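Long-range contact in 2-(acetamidomethylene)succinate hydrolase (Mesorhizobium loti, PDB 3KXP), which catalyses the last step of vitamin B6 degradation, hydrolysing (E)-2-(acetamidomethylene)succinate to succinic semialdehyde, acetate, ammonia and carbon dioxide: residues A[159-172]-A[256-270]. Numbering follows the deposited sequence.
Sequences VRSVVAIDFTPYIE and KPVLIVRGESSKLVS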
ATOM      1  N   VAL A 159      16.320  -8.300   1.626  1.00 31.82           N
ATOM      2  CA  VAL A 159      15.300  -7.340   2.018  1.00 31.13           C
ATOM      3  C   VAL A 159      13.862  -7.811   1.860  1.00 31.74           C
ATOM      4  O   VAL A 159      13.441  -8.298   0.807  1.00 32.91           O
ATOM      5  CB  VAL A 159      15.521  -5.984   1.287  1.00 30.00           C
ATOM      6  CG1 VAL A 159      16.170  -6.225  -0.051  1.00 31.05           C
ATOM      7  CG2 VAL A 159      14.205  -5.234   1.126  1.00 27.07           C
ATOM      8  N   ARG A 160      13.123  -7.651   2.947  1.00 31.26           N
ATOM      9  CA  ARG A 160      11.725  -8.038   3.042  1.00 31.89           C
ATOM     10  C   ARG A 160      10.791  -7.064   2.320  1.00 31.21           C
ATOM     11  O   ARG A 160       9.907  -7.477   1.569  1.00 29.80           O
ATOM     12  CB  ARG A 160      11.354  -8.132   4.525  1.00 32.18           C
ATOM     13  CG  ARG A 160       9.879  -8.284   4.820  1.00 34.94           C
ATOM     14  CD  ARG A 160       9.666  -8.423   6.325  1.00 35.83           C
ATOM     15  NE  ARG A 160       8.340  -7.958   6.725  1.00 38.77           N
ATOM     16  CZ  ARG A 160       7.858  -8.023   7.961  1.00 37.46           C
ATOM     17  NH1 ARG A 160       8.588  -8.543   8.941  1.00 35.16           N
ATOM     18  NH2 ARG A 160       6.640  -7.562   8.213  1.00 38.07           N
ATOM     19  N   SER A 161      11.000  -5.772   2.547  1.00 29.40           N
ATOM     20  CA  SER A 161      10.168  -4.747   1.943  1.00 27.93           C
ATOM     21  C   SER A 161      10.791  -3.371   2.113  1.00 28.21           C
ATOM     22  O   SER A 161      11.654  -3.164   2.970  1.00 27.27           O
ATOM     23  CB  SER A 161       8.784  -4.755   2.586  1.00 26.28           C
ATOM     24  OG  SER A 161       8.893  -4.646   3.992  1.00 29.29           O
ATOM     25  N   VAL A 162      10.334  -2.428   1.300  1.00 26.88           N
ATOM     26  CA  VAL A 162      10.852  -1.074   1.350  1.00 26.02           C
ATOM     27  C   VAL A 162       9.768  -0.017   1.454  1.00 25.36           C
ATOM     28  O   VAL A 162       8.708  -0.132   0.842  1.00 27.97           O
ATOM     29  CB  VAL A 162      11.661  -0.739   0.088  1.00 24.56           C
ATOM     30  CG1 VAL A 162      12.173   0.696   0.166  1.00 22.75           C
ATOM     31  CG2 VAL A 162      12.799  -1.718  -0.076  1.00 27.83           C
ATOM     32  N   VAL A 163      10.047   1.010   2.241  1.00 22.63           N
ATOM     33  CA  VAL A 163       9.157   2.148   2.372  1.00 20.31           C
ATOM     34  C   VAL A 163      10.010   3.278   1.799  1.00 20.85           C
ATOM     35  O   VAL A 163      10.873   3.822   2.491  1.00 21.87           O
ATOM     36  CB  VAL A 163       8.815   2.461   3.837  1.00 20.60           C
ATOM     37  CG1 VAL A 163       8.047   3.758   3.910  1.00 16.63           C
ATOM     38  CG2 VAL A 163       7.985   1.323   4.447  1.00 20.88           C
ATOM     39  N   ALA A 164       9.788   3.591   0.523  1.00 18.83           N
ATOM     40  CA  ALA A 164      10.527   4.635  -0.180  1.00 18.01           C
ATOM     41  C   ALA A 164       9.885   6.017  -0.011  1.00 19.90           C
ATOM     42  O   ALA A 164       8.975   6.385  -0.755  1.00 17.58           O
ATOM     43  CB  ALA A 164      10.623   4.284  -1.659  1.00 17.08           C
ATOM     44  N   ILE A 165      10.381   6.785   0.951  1.00 20.68           N
ATOM     45  CA  ILE A 165       9.841   8.114   1.224  1.00 21.32           C
ATOM     46  C   ILE A 165      10.443   9.250   0.395  1.00 21.95           C
ATOM     47  O   ILE A 165      11.573   9.675   0.628  1.00 23.63           O
ATOM     48  CB  ILE A 165      10.014   8.488   2.718  1.00 21.28           C
ATOM     49  CG1 ILE A 165       9.349   7.427   3.606  1.00 21.37           C
ATOM     50  CG2 ILE A 165       9.414   9.870   2.980  1.00 21.21           C
ATOM     51  CD1 ILE A 165       9.456   7.719   5.104  1.00 16.99           C
ATOM     52  N   ASP A 166       9.665   9.723  -0.570  1.00 23.19           N
ATOM     53  CA  ASP A 166      10.007  10.848  -1.439  1.00 23.33           C
ATOM     54  C   ASP A 166      11.204  10.788  -2.385  1.00 23.16           C
ATOM     55  O   ASP A 166      12.064  11.677  -2.360  1.00 21.29           O
ATOM     56  CB  ASP A 166      10.105  12.128  -0.605  1.00 24.00           C
ATOM     57  CG  ASP A 166       9.356  13.289  -1.240  1.00 27.73           C
ATOM     58  OD1 ASP A 166       8.118  13.185  -1.373  1.00 33.82           O
ATOM     59  OD2 ASP A 166       9.991  14.298  -1.620  1.00 26.50           O
ATOM     60  N   PHE A 167      11.258   9.747  -3.212  1.00 20.63           N
ATOM     61  CA  PHE A 167      12.307   9.620  -4.210  1.00 19.94           C
ATOM     62  C   PHE A 167      11.961   8.518  -5.181  1.00 21.14           C
ATOM     63  O   PHE A 167      12.095   7.330  -4.885  1.00 25.06           O
ATOM     64  CB  PHE A 167      13.684   9.354  -3.597  1.00 19.94           C
ATOM     65  CG  PHE A 167      14.821   9.744  -4.513  1.00 16.70           C
ATOM     66  CD1 PHE A 167      15.074   9.024  -5.675  1.00 16.06           C
ATOM     67  CD2 PHE A 167      15.573  10.883  -4.259  1.00 16.92           C
ATOM     68  CE1 PHE A 167      16.059   9.438  -6.582  1.00 17.61           C
ATOM     69  CE2 PHE A 167      16.561  11.309  -5.155  1.00 19.25           C
ATOM     70  CZ  PHE A 167      16.802  10.584  -6.322  1.00 16.94           C
ATOM     71  N   THR A 168      11.534   8.933  -6.360  1.00 20.70           N
ATOM     72  CA  THR A 168      11.112   8.020  -7.406  1.00 19.20           C
ATOM     73  C   THR A 168      11.906   8.312  -8.673  1.00 19.42           C
ATOM     74  O   THR A 168      12.739   9.219  -8.701  1.00 18.43           O
ATOM     75  CB  THR A 168       9.634   8.263  -7.734  1.00 20.58           C
ATOM     76  OG1 THR A 168       9.491   9.602  -8.234  1.00 19.82           O
ATOM     77  CG2 THR A 168       8.758   8.094  -6.484  1.00 18.36           C
ATOM     78  N   PRO A 169      11.663   7.542  -9.738  1.00 19.55           N
ATOM     79  CA  PRO A 169      12.400   7.821 -10.969  1.00 21.01           C
ATOM     80  C   PRO A 169      11.686   9.020 -11.587  1.00 23.04           C
ATOM     81  O   PRO A 169      10.710   9.516 -11.016  1.00 22.70           O
ATOM     82  CB  PRO A 169      12.187   6.556 -11.808  1.00 20.86           C
ATOM     83  CG  PRO A 169      11.726   5.504 -10.812  1.00 19.68           C
ATOM     84  CD  PRO A 169      10.881   6.301  -9.863  1.00 20.64           C
ATOM     85  N   TYR A 170      12.171   9.489 -12.732  1.00 24.17           N
ATOM     86  CA  TYR A 170      11.545  10.599 -13.446  1.00 25.36           C
ATOM     87  C   TYR A 170      11.606  11.990 -12.812  1.00 27.18           C
ATOM     88  O   TYR A 170      10.924  12.903 -13.275  1.00 29.83           O
ATOM     89  CB  TYR A 170      10.080  10.269 -13.738  1.00 24.96           C
ATOM     90  CG  TYR A 170       9.861   8.926 -14.385  1.00 25.88           C
ATOM     91  CD1 TYR A 170       9.224   7.891 -13.694  1.00 24.26           C
ATOM     92  CD2 TYR A 170      10.299   8.680 -15.690  1.00 26.60           C
ATOM     93  CE1 TYR A 170       9.028   6.639 -14.291  1.00 24.97           C
ATOM     94  CE2 TYR A 170      10.108   7.434 -16.298  1.00 25.17           C
ATOM     95  CZ  TYR A 170       9.477   6.419 -15.593  1.00 25.73           C
ATOM     96  OH  TYR A 170       9.314   5.186 -16.187  1.00 29.10           O
ATOM     97  N   ILE A 171      12.396  12.167 -11.760  1.00 27.28           N
ATOM     98  CA  ILE A 171      12.508  13.484 -11.137  1.00 26.06           C
ATOM     99  C   ILE A 171      13.062  14.449 -12.189  1.00 26.89           C
ATOM    100  O   ILE A 171      14.030  14.127 -12.876  1.00 27.81           O
ATOM    101  CB  ILE A 171      13.452  13.433  -9.928  1.00 23.92           C
ATOM    102  CG1 ILE A 171      12.866  12.492  -8.870  1.00 23.93           C
ATOM    103  CG2 ILE A 171      13.668  14.831  -9.370  1.00 22.13           C
ATOM    104  CD1 ILE A 171      13.741  12.308  -7.652  1.00 22.40           C
ATOM    105  N   GLU A 172      12.453  15.623 -12.328  1.00 27.78           N
ATOM    106  CA  GLU A 172      12.919  16.578 -13.334  1.00 29.44           C
ATOM    107  C   GLU A 172      14.248  17.243 -13.007  1.00 28.77           C
ATOM    108  O   GLU A 172      14.584  17.476 -11.845  1.00 27.93           O
ATOM    109  CB  GLU A 172      11.856  17.648 -13.612  1.00 30.93           C
ATOM    110  CG  GLU A 172      11.197  18.210 -12.378  1.00 38.44           C
ATOM    111  CD  GLU A 172       9.928  17.464 -11.981  1.00 38.88           C
ATOM    112  OE1 GLU A 172       9.579  17.530 -10.786  1.00 41.95           O
ATOM    113  OE2 GLU A 172       9.272  16.838 -12.849  1.00 38.04           O
ATOM    114  N   LYS A 256      10.495  -7.181  -4.550  1.00 25.89           N
ATOM    115  CA  LYS A 256       9.949  -7.166  -3.200  1.00 25.58           C
ATOM    116  C   LYS A 256       8.981  -5.993  -3.022  1.00 25.18           C
ATOM    117  O   LYS A 256       9.040  -5.011  -3.761  1.00 24.02           O
ATOM    118  CB  LYS A 256      11.084  -7.080  -2.173  1.00 27.90           C
ATOM    119  CG  LYS A 256      12.178  -8.117  -2.375  1.00 27.14           C
ATOM    120  CD  LYS A 256      11.591  -9.513  -2.536  1.00 26.55           C
ATOM    121  CE  LYS A 256      11.009 -10.039  -1.241  1.00 24.18           C
ATOM    122  NZ  LYS A 256      12.059 -10.689  -0.419  1.00 26.65           N
ATOM    123  N   PRO A 257       8.076  -6.082  -2.034  1.00 25.27           N
ATOM    124  CA  PRO A 257       7.092  -5.023  -1.765  1.00 25.56           C
ATOM    125  C   PRO A 257       7.721  -3.651  -1.535  1.00 25.48           C
ATOM    126  O   PRO A 257       8.685  -3.519  -0.780  1.00 24.24           O
ATOM    127  CB  PRO A 257       6.373  -5.526  -0.514  1.00 24.47           C
ATOM    128  CG  PRO A 257       6.483  -7.021  -0.644  1.00 25.35           C
ATOM    129  CD  PRO A 257       7.912  -7.197  -1.086  1.00 23.29           C
ATOM    130  N   VAL A 258       7.166  -2.637  -2.189  1.00 24.81           N
ATOM    131  CA  VAL A 258       7.648  -1.272  -2.037  1.00 23.19           C
ATOM    132  C   VAL A 258       6.485  -0.295  -1.902  1.00 24.21           C
ATOM    133  O   VAL A 258       5.622  -0.211  -2.773  1.00 25.63           O
ATOM    134  CB  VAL A 258       8.515  -0.846  -3.238  1.00 25.24           C
ATOM    135  CG1 VAL A 258       8.942   0.622  -3.092  1.00 21.81           C
ATOM    136  CG2 VAL A 258       9.737  -1.754  -3.333  1.00 24.05           C
ATOM    137  N   LEU A 259       6.451   0.427  -0.790  1.00 22.93           N
ATOM    138  CA  LEU A 259       5.417   1.417  -0.559  1.00 22.21           C
ATOM    139  C   LEU A 259       6.009   2.762  -0.975  1.00 23.42           C
ATOM    140  O   LEU A 259       7.075   3.147  -0.498  1.00 24.26           O
ATOM    141  CB  LEU A 259       5.037   1.461   0.915  1.00 19.39           C
ATOM    142  CG  LEU A 259       4.076   2.588   1.316  1.00 19.77           C
ATOM    143  CD1 LEU A 259       2.664   2.276   0.813  1.00 20.64           C
ATOM    144  CD2 LEU A 259       4.063   2.729   2.840  1.00 18.06           C
ATOM    145  N   ILE A 260       5.335   3.470  -1.869  1.00 23.21           N
ATOM    146  CA  ILE A 260       5.832   4.765  -2.313  1.00 24.09           C
ATOM    147  C   ILE A 260       5.131   5.861  -1.525  1.00 25.41           C
ATOM    148  O   ILE A 260       3.898   5.932  -1.502  1.00 26.63           O
ATOM    149  CB  ILE A 260       5.563   4.996  -3.809  1.00 22.63           C
ATOM    150  CG1 ILE A 260       6.212   3.889  -4.639  1.00 23.71           C
ATOM    151  CG2 ILE A 260       6.120   6.345  -4.226  1.00 22.23           C
ATOM    152  CD1 ILE A 260       5.862   3.954  -6.120  1.00 21.74           C
ATOM    153  N   VAL A 261       5.915   6.703  -0.863  1.00 23.43           N
ATOM    154  CA  VAL A 261       5.349   7.796  -0.091  1.00 21.83           C
ATOM    155  C   VAL A 261       5.834   9.111  -0.669  1.00 23.47           C
ATOM    156  O   VAL A 261       7.037   9.301  -0.856  1.00 24.60           O
ATOM    157  CB  VAL A 261       5.763   7.720   1.393  1.00 18.71           C
ATOM    158  CG1 VAL A 261       5.237   8.931   2.138  1.00 16.82           C
ATOM    159  CG2 VAL A 261       5.211   6.448   2.020  1.00 19.10           C
ATOM    160  N   ARG A 262       4.898  10.002  -0.986  1.00 22.20           N
ATOM    161  CA  ARG A 262       5.260  11.310  -1.521  1.00 22.29           C
ATOM    162  C   ARG A 262       4.607  12.391  -0.689  1.00 21.54           C
ATOM    163  O   ARG A 262       3.520  12.197  -0.144  1.00 20.53           O
ATOM    164  CB  ARG A 262       4.795  11.502  -2.973  1.00 20.91           C
ATOM    165  CG  ARG A 262       5.289  12.835  -3.559  1.00 22.76           C
ATOM    166  CD  ARG A 262       4.672  13.214  -4.892  1.00 24.45           C
ATOM    167  NE  ARG A 262       3.452  13.984  -4.690  1.00 30.43           N
ATOM    168  CZ  ARG A 262       3.337  15.299  -4.848  1.00 26.71           C
ATOM    169  NH1 ARG A 262       4.370  16.041  -5.227  1.00 25.99           N
ATOM    170  NH2 ARG A 262       2.174  15.875  -4.604  1.00 27.26           N
ATOM    171  N   GLY A 263       5.277  13.529  -0.591  1.00 21.23           N
ATOM    172  CA  GLY A 263       4.706  14.640   0.139  1.00 22.78           C
ATOM    173  C   GLY A 263       3.890  15.428  -0.871  1.00 21.60           C
ATOM    174  O   GLY A 263       4.330  15.619  -2.007  1.00 20.26           O
ATOM    175  N   GLU A 264       2.705  15.872  -0.474  1.00 20.48           N
ATOM    176  CA  GLU A 264       1.850  16.638  -1.373  1.00 22.04           C
ATOM    177  C   GLU A 264       2.548  17.830  -2.021  1.00 21.82           C
ATOM    178  O   GLU A 264       2.414  18.050  -3.222  1.00 20.52           O
ATOM    179  CB  GLU A 264       0.597  17.124  -0.636  1.00 24.34           C
ATOM    180  CG  GLU A 264      -0.225  18.119  -1.433  1.00 27.06           C
ATOM    181  CD  GLU A 264      -1.416  18.648  -0.659  1.00 30.13           C
ATOM    182  OE1 GLU A 264      -1.255  18.980   0.535  1.00 29.96           O
ATOM    183  OE2 GLU A 264      -2.510  18.743  -1.253  1.00 33.48           O
ATOM    184  N   SER A 265       3.293  18.600  -1.235  1.00 21.40           N
ATOM    185  CA  SER A 265       3.977  19.764  -1.784  1.00 22.12           C
ATOM    186  C   SER A 265       5.491  19.589  -1.944  1.00 22.87           C
ATOM    187  O   SER A 265       6.238  20.570  -2.006  1.00 22.02           O
ATOM    188  CB  SER A 265       3.677  21.001  -0.929  1.00 21.07           C
ATOM    189  OG  SER A 265       3.963  20.768   0.440  1.00 28.39           O
ATOM    190  N   SER A 266       5.943  18.341  -2.025  1.00 22.77           N
ATOM    191  CA  SER A 266       7.367  18.072  -2.206  1.00 23.63           C
ATOM    192  C   SER A 266       7.930  18.810  -3.422  1.00 24.15           C
ATOM    193  O   SER A 266       7.338  18.774  -4.495  1.00 24.48           O
ATOM    194  CB  SER A 266       7.618  16.580  -2.415  1.00 20.42           C
ATOM    195  OG  SER A 266       8.923  16.393  -2.943  1.00 16.57           O
ATOM    196  N   LYS A 267       9.075  19.461  -3.258  1.00 24.92           N
ATOM    197  CA  LYS A 267       9.681  20.162  -4.380  1.00 29.08           C
ATOM    198  C   LYS A 267      10.683  19.265  -5.107  1.00 28.04           C
ATOM    199  O   LYS A 267      11.236  19.654  -6.133  1.00 29.91           O
ATOM    200  CB  LYS A 267      10.370  21.447  -3.911  1.00 32.01           C
ATOM    201  CG  LYS A 267       9.429  22.441  -3.266  1.00 37.13           C
ATOM    202  CD  LYS A 267      10.113  23.775  -2.997  1.00 43.06           C
ATOM    203  CE  LYS A 267      11.381  23.642  -2.157  1.00 46.99           C
ATOM    204  NZ  LYS A 267      12.024  24.977  -1.881  1.00 49.36           N
ATOM    205  N   LEU A 268      10.907  18.062  -4.584  1.00 26.70           N
ATOM    206  CA  LEU A 268      11.835  17.122  -5.208  1.00 25.76           C
ATOM    207  C   LEU A 268      11.050  16.162  -6.102  1.00 26.61           C
ATOM    208  O   LEU A 268      11.343  16.033  -7.290  1.00 27.50           O
ATOM    209  CB  LEU A 268      12.598  16.332  -4.142  1.00 25.46           C
ATOM    210  CG  LEU A 268      13.971  15.710  -4.459  1.00 28.79           C
ATOM    211  CD1 LEU A 268      13.935  14.239  -4.100  1.00 25.93           C
ATOM    212  CD2 LEU A 268      14.357  15.901  -5.914  1.00 25.00           C
ATOM    213  N   VAL A 269      10.049  15.497  -5.533  1.00 25.98           N
ATOM    214  CA  VAL A 269       9.224  14.566  -6.299  1.00 25.58           C
ATOM    215  C   VAL A 269       7.897  15.243  -6.629  1.00 26.97           C
ATOM    216  O   VAL A 269       7.057  15.452  -5.753  1.00 27.62           O
ATOM    217  CB  VAL A 269       8.948  13.259  -5.508  1.00 25.49           C
ATOM    218  CG1 VAL A 269       7.963  12.379  -6.265  1.00 21.73           C
ATOM    219  CG2 VAL A 269      10.251  12.504  -5.283  1.00 24.74           C
ATOM    220  N   SER A 270       7.724  15.590  -7.901  1.00 25.90           N
ATOM    221  CA  SER A 270       6.518  16.251  -8.370  1.00 22.80           C
ATOM    222  C   SER A 270       5.394  15.247  -8.553  1.00 21.87           C
ATOM    223  O   SER A 270       5.634  14.041  -8.613  1.00 21.06           O
ATOM    224  CB  SER A 270       6.779  16.915  -9.715  1.00 23.12           C
ATOM    225  OG  SER A 270       6.817  15.929 -10.733  1.00 24.23           O
TER
HETATM  226  O   HOH W   1      10.015  15.358  -9.604  1.00 24.74           O
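Two neighbouring parallel strands of the alpha/beta-hydrolase sheet, 161-165 and 258-263, lead to Asp166, inferred to be the acid of the catalytic triad with Ser142 and His294. Val162 N and Ala164 N donate to Pro257 O and Leu259 O, Leu259 N and Val261 N donate to Val162 O and Ala164 O, and Asp166 N extends the series to Val261 O (2.7 Å). Ala164 CB packs near Val258 CG1 on one face of the sheet, while Val163 CG1 meets Leu259 CD2 and Val261 CG2 on the other. Where strand 161-165 gives way to loop, the Asp166 carboxylate is gripped at both oxygens. Gly263 N approaches Asp166 OD1 nearly along its C-O bond (3.0 Å). Ser266 OG donates to the syn lone pair of Asp166 OD2 (2.7 Å), which also bonds to His294 ND1. With its OG anti to the backbone N (chi1 164°), Ser266 reaches the carboxylate while accepting from Leu268 N and Val269 N in an ST turn and motif. Val269 CG2 rests against the Asp166 carbonyl, and Leu268 CD1 lies 3.7 Å from Phe167 CD2, with Ile171 CD1 over the centre of that ring. Without the carboxylate, as with an alanine here, Gly263 N and Ser266 OG would probably lose their acceptor and His294 its acidic partner. Held by donors from 256-270, the buried carboxylate probably has little freedom to rotate, which would keep OD2 directed at His294 ND1.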